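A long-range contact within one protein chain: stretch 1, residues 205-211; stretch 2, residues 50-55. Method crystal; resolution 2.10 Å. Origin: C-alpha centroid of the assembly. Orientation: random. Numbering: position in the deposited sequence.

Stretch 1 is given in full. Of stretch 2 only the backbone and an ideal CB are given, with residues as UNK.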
ATOM      1  N   SER A 205      -1.060  -2.166  16.962  1.00 38.14           N
ATOM      2  CA  SER A 205      -0.580  -3.393  16.345  1.00 46.59           C
ATOM      3  C   SER A 205      -1.005  -4.638  17.104  1.00 50.98           C
ATOM      4  O   SER A 205      -0.474  -4.943  18.169  1.00 62.89           O
ATOM      5  CB  SER A 205       0.937  -3.386  16.203  1.00 55.71           C
ATOM      6  OG  SER A 205       1.374  -4.615  15.649  1.00 56.15           O
ATOM      7  N   PHE A 206      -1.972  -5.335  16.522  1.00 44.90           N
ATOM      8  CA  PHE A 206      -2.418  -6.664  16.923  1.00 51.61           C
ATOM      9  C   PHE A 206      -1.266  -7.597  17.302  1.00 61.08           C
ATOM     10  O   PHE A 206      -1.257  -8.172  18.391  1.00 54.51           O
ATOM     11  CB  PHE A 206      -3.194  -7.266  15.753  1.00 53.75           C
ATOM     12  CG  PHE A 206      -2.752  -6.730  14.414  1.00 60.93           C
ATOM     13  CD1 PHE A 206      -1.713  -7.330  13.717  1.00 62.76           C
ATOM     14  CD2 PHE A 206      -3.357  -5.607  13.866  1.00 55.02           C
ATOM     15  CE1 PHE A 206      -1.296  -6.831  12.500  1.00 59.03           C
ATOM     16  CE2 PHE A 206      -2.945  -5.108  12.654  1.00 45.36           C
ATOM     17  CZ  PHE A 206      -1.916  -5.722  11.968  1.00 52.95           C
ATOM     18  N   ASP A 207      -0.295  -7.732  16.399  1.00 70.35           N
ATOM     19  CA  ASP A 207       0.846  -8.632  16.586  1.00 77.61           C
ATOM     20  C   ASP A 207       1.695  -8.275  17.809  1.00 76.46           C
ATOM     21  O   ASP A 207       2.475  -9.095  18.292  1.00 74.93           O
ATOM     22  CB  ASP A 207       1.725  -8.660  15.327  1.00 79.93           C
ATOM     23  CG  ASP A 207       1.021  -9.286  14.132  1.00 85.08           C
ATOM     24  OD1 ASP A 207       0.077 -10.075  14.342  1.00 86.48           O
ATOM     25  OD2 ASP A 207       1.416  -8.991  12.982  1.00 85.92           O
ATOM     26  N   ARG A 208       1.545  -7.047  18.296  1.00 73.81           N
ATOM     27  CA  ARG A 208       2.218  -6.619  19.514  1.00 73.35           C
ATOM     28  C   ARG A 208       1.234  -6.461  20.670  1.00 73.30           C
ATOM     29  O   ARG A 208       1.355  -5.538  21.476  1.00 79.91           O
ATOM     30  CB  ARG A 208       2.985  -5.317  19.287  1.00 75.52           C
ATOM     31  CG  ARG A 208       4.316  -5.498  18.578  1.00 83.78           C
ATOM     32  CD  ARG A 208       5.116  -4.210  18.616  1.00 91.44           C
ATOM     33  NE  ARG A 208       5.178  -3.663  19.969  1.00 97.52           N
ATOM     34  CZ  ARG A 208       5.652  -2.458  20.268  1.00 96.44           C
ATOM     35  NH1 ARG A 208       5.666  -2.042  21.528  1.00 95.70           N
ATOM     36  NH2 ARG A 208       6.108  -1.665  19.308  1.00 95.16           N
ATOM     37  N   GLY A 209       0.264  -7.368  20.744  1.00 64.43           N
ATOM     38  CA  GLY A 209      -0.726  -7.356  21.808  1.00 70.70           C
ATOM     39  C   GLY A 209      -1.588  -6.109  21.792  1.00 72.94           C
ATOM     40  O   GLY A 209      -1.978  -5.600  22.842  1.00 78.08           O
ATOM     41  N   ASN A 210      -1.883  -5.626  20.589  1.00 74.59           N
ATOM     42  CA  ASN A 210      -2.644  -4.393  20.389  1.00 74.10           C
ATOM     43  C   ASN A 210      -2.013  -3.175  21.067  1.00 66.09           C
ATOM     44  O   ASN A 210      -2.698  -2.380  21.711  1.00 64.45           O
ATOM     45  CB  ASN A 210      -4.111  -4.565  20.805  1.00 82.28           C
ATOM     46  CG  ASN A 210      -5.078  -4.022  19.764  1.00 90.02           C
ATOM     47  OD1 ASN A 210      -5.359  -4.676  18.758  1.00 87.32           O
ATOM     48  ND2 ASN A 210      -5.587  -2.818  20.001  1.00 95.17           N
ATOM     49  N   SER A 211      -0.699  -3.039  20.912  1.00 58.10           N
ATOM     50  CA  SER A 211       0.017  -1.872  21.411  1.00 54.00           C
ATOM     51  C   SER A 211      -0.099  -0.722  20.420  1.00 45.70           C
ATOM     52  O   SER A 211      -0.136  -0.937  19.211  1.00 41.63           O
ATOM     53  CB  SER A 211       1.491  -2.209  21.641  1.00 57.60           C
ATOM     54  OG  SER A 211       1.635  -3.196  22.647  1.00 72.09           O
ATOM     55  N   UNK A  50      -8.270  -8.352   7.665  1.00 33.72           N
ATOM     56  CA  UNK A  50      -9.169  -7.880   8.709  1.00 38.61           C
ATOM     57  C   UNK A  50      -8.462  -6.847   9.591  1.00 34.13           C
ATOM     58  O   UNK A  50      -7.418  -7.136  10.173  1.00 38.78           O
ATOM     59  CB  UNK A  50      -9.672  -9.053   9.554  1.00 38.61           C
ATOM     60  N   UNK A  51      -9.025  -5.631   9.679  1.00 34.60           N
ATOM     61  CA  UNK A  51      -8.422  -4.520  10.427  1.00 40.20           C
ATOM     62  C   UNK A  51      -8.129  -4.812  11.905  1.00 43.74           C
ATOM     63  O   UNK A  51      -7.220  -4.202  12.455  1.00 51.00           O
ATOM     64  CB  UNK A  51      -9.348  -3.305  10.343  1.00 40.20           C
ATOM     65  N   UNK A  52      -8.874  -5.716  12.534  1.00 47.97           N
ATOM     66  CA  UNK A  52      -8.695  -5.984  13.963  1.00 58.22           C
ATOM     67  C   UNK A  52      -7.539  -6.930  14.260  1.00 58.91           C
ATOM     68  O   UNK A  52      -6.885  -6.811  15.296  1.00 60.99           O
ATOM     69  CB  UNK A  52      -9.985  -6.568  14.543  1.00 58.22           C
ATOM     70  N   UNK A  53      -7.298  -7.871  13.355  1.00 57.29           N
ATOM     71  CA  UNK A  53      -6.340  -8.941  13.604  1.00 52.94           C
ATOM     72  C   UNK A  53      -5.171  -8.910  12.630  1.00 48.01           C
ATOM     73  O   UNK A  53      -4.096  -9.431  12.921  1.00 47.67           O
ATOM     74  CB  UNK A  53      -7.041 -10.299  13.525  1.00 52.94           C
ATOM     75  N   UNK A  54      -5.391  -8.315  11.463  1.00 41.31           N
ATOM     76  CA  UNK A  54      -4.382  -8.310  10.419  1.00 44.28           C
ATOM     77  C   UNK A  54      -4.360  -9.594   9.605  1.00 45.50           C
ATOM     78  O   UNK A  54      -3.575  -9.721   8.664  1.00 46.03           O
ATOM     79  CB  UNK A  54      -3.003  -8.072  11.037  1.00 44.28           C
ATOM     80  N   UNK A  55      -5.219 -10.547   9.963  1.00 38.61           N
ATOM     81  CA  UNK A  55      -5.317 -11.806   9.226  1.00 36.51           C
ATOM     82  C   UNK A  55      -5.747 -11.582   7.784  1.00 34.81           C
ATOM     83  O   UNK A  55      -6.638 -10.778   7.520  1.00 32.02           O
ATOM     84  CB  UNK A  55      -6.301 -12.751   9.920  1.00 36.51           C
TER

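Position 50 lies out of reach of stretch 1, with nothing of it within 5.5 Å of the ideal CB, so the contact sets no requirement. Its backbone does suggest a turn: its O accepts from the N of position 54 at 2.7 Å, and a small acceptor side chain could accept from the NH groups that follow. The residue is D50, whose OD2 lies 3.2 Å from the N of position 52 and 2.9 Å from the N of position 53, both weak hydrogen bonds.

At position 51 CA-to-CB points away from F206, and phi/psi of -56/-27 is open to most residues, proline included. The deposited residue is P51. It meets stretch 1 through its backbone, P51 O lying 4.3 Å from F206 CD2, oblique to the ring.

Position 52 also directs its CB away, at phi/psi -82/-33, and stretch 1 offers that side chain no partner; many residues, polar ones among them, would serve. It is Q52, whose side chain stays at least 6.5 Å from stretch 1. The carbonyl makes the contact instead: Q52 O is 3.7 Å from F206 CB and 4.3 Å from N210 OD1, an approach of two oxygens without a hydrogen bond between them.

The CA of position 53 lies 5.6 Å from F206 CA, the nearest CA pair across the stretches, yet its ideal CB points away and stands 5.4 Å from F206 CB. Contact therefore falls to the backbone, and a small polar side chain could serve the turn. T53 does so in the p rotamer: T53 OG1 donates to D50 OD2 at 2.7 Å and accepts from the N of position 55 at 3.1 Å. Meanwhile T53 O sits over one face of the F206 ring, 3.3 Å from F206 CD1. Water 1 donates to T53 O at 2.8 Å and to D207 OD1 at 3.2 Å, linking two acceptors that could not bond directly.

Position 54 is the most restrictive. Its ideal CB points toward stretch 1 and would lie 2.6 Å from F206 CE1, a clash. Independently, phi/psi of 82/-2 would jam a CB against the preceding carbonyl O. Both tests select glycine, and the residue is G54. Without a side chain, its CA approaches to 4.0 Å from the F206 ring centroid, 16° off the normal, a CH-pi contact over the same face as T53 O.

Position 55 points its CB away from stretch 1, leaving wide latitude. N55 makes no contact across; its backbone closes the turn, with D50 N donating to N55 O at 2.9 Å.

Stretch 2 (50-55) DPQTGN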
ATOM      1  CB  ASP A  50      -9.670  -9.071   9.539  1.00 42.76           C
ATOM      2  CG  ASP A  50     -10.261  -8.651  10.864  1.00 51.52           C
ATOM      3  OD1 ASP A  50     -11.412  -8.168  10.881  1.00 51.59           O
ATOM      4  OD2 ASP A  50      -9.572  -8.811  11.892  1.00 60.93           O
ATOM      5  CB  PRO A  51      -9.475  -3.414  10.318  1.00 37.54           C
ATOM      6  CG  PRO A  51     -10.232  -3.734   9.081  1.00 42.32           C
ATOM      7  CD  PRO A  51     -10.275  -5.230   9.010  1.00 40.92           C
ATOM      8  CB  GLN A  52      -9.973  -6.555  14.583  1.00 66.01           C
ATOM      9  CG  GLN A  52     -10.850  -5.533  15.281  1.00 74.00           C
ATOM     10  CD  GLN A  52     -11.812  -4.847  14.334  1.00 80.16           C
ATOM     11  OE1 GLN A  52     -11.876  -5.180  13.149  1.00 81.33           O
ATOM     12  NE2 GLN A  52     -12.569  -3.888  14.852  1.00 80.93           N
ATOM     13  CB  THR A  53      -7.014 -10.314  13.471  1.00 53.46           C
ATOM     14  OG1 THR A  53      -7.431 -10.507  12.114  1.00 51.44           O
ATOM     15  CG2 THR A  53      -8.224 -10.412  14.389  1.00 47.67           C
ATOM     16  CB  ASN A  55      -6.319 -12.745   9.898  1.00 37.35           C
ATOM     17  CG  ASN A  55      -5.872 -13.188  11.268  1.00 51.73           C
ATOM     18  OD1 ASN A  55      -4.677 -13.333  11.525  1.00 58.41           O
ATOM     19  ND2 ASN A  55      -6.830 -13.407  12.159  1.00 49.46           N
TER
HETATM   20  O   HOH W   1      -1.792 -10.397  11.756  1.00 57.09           O
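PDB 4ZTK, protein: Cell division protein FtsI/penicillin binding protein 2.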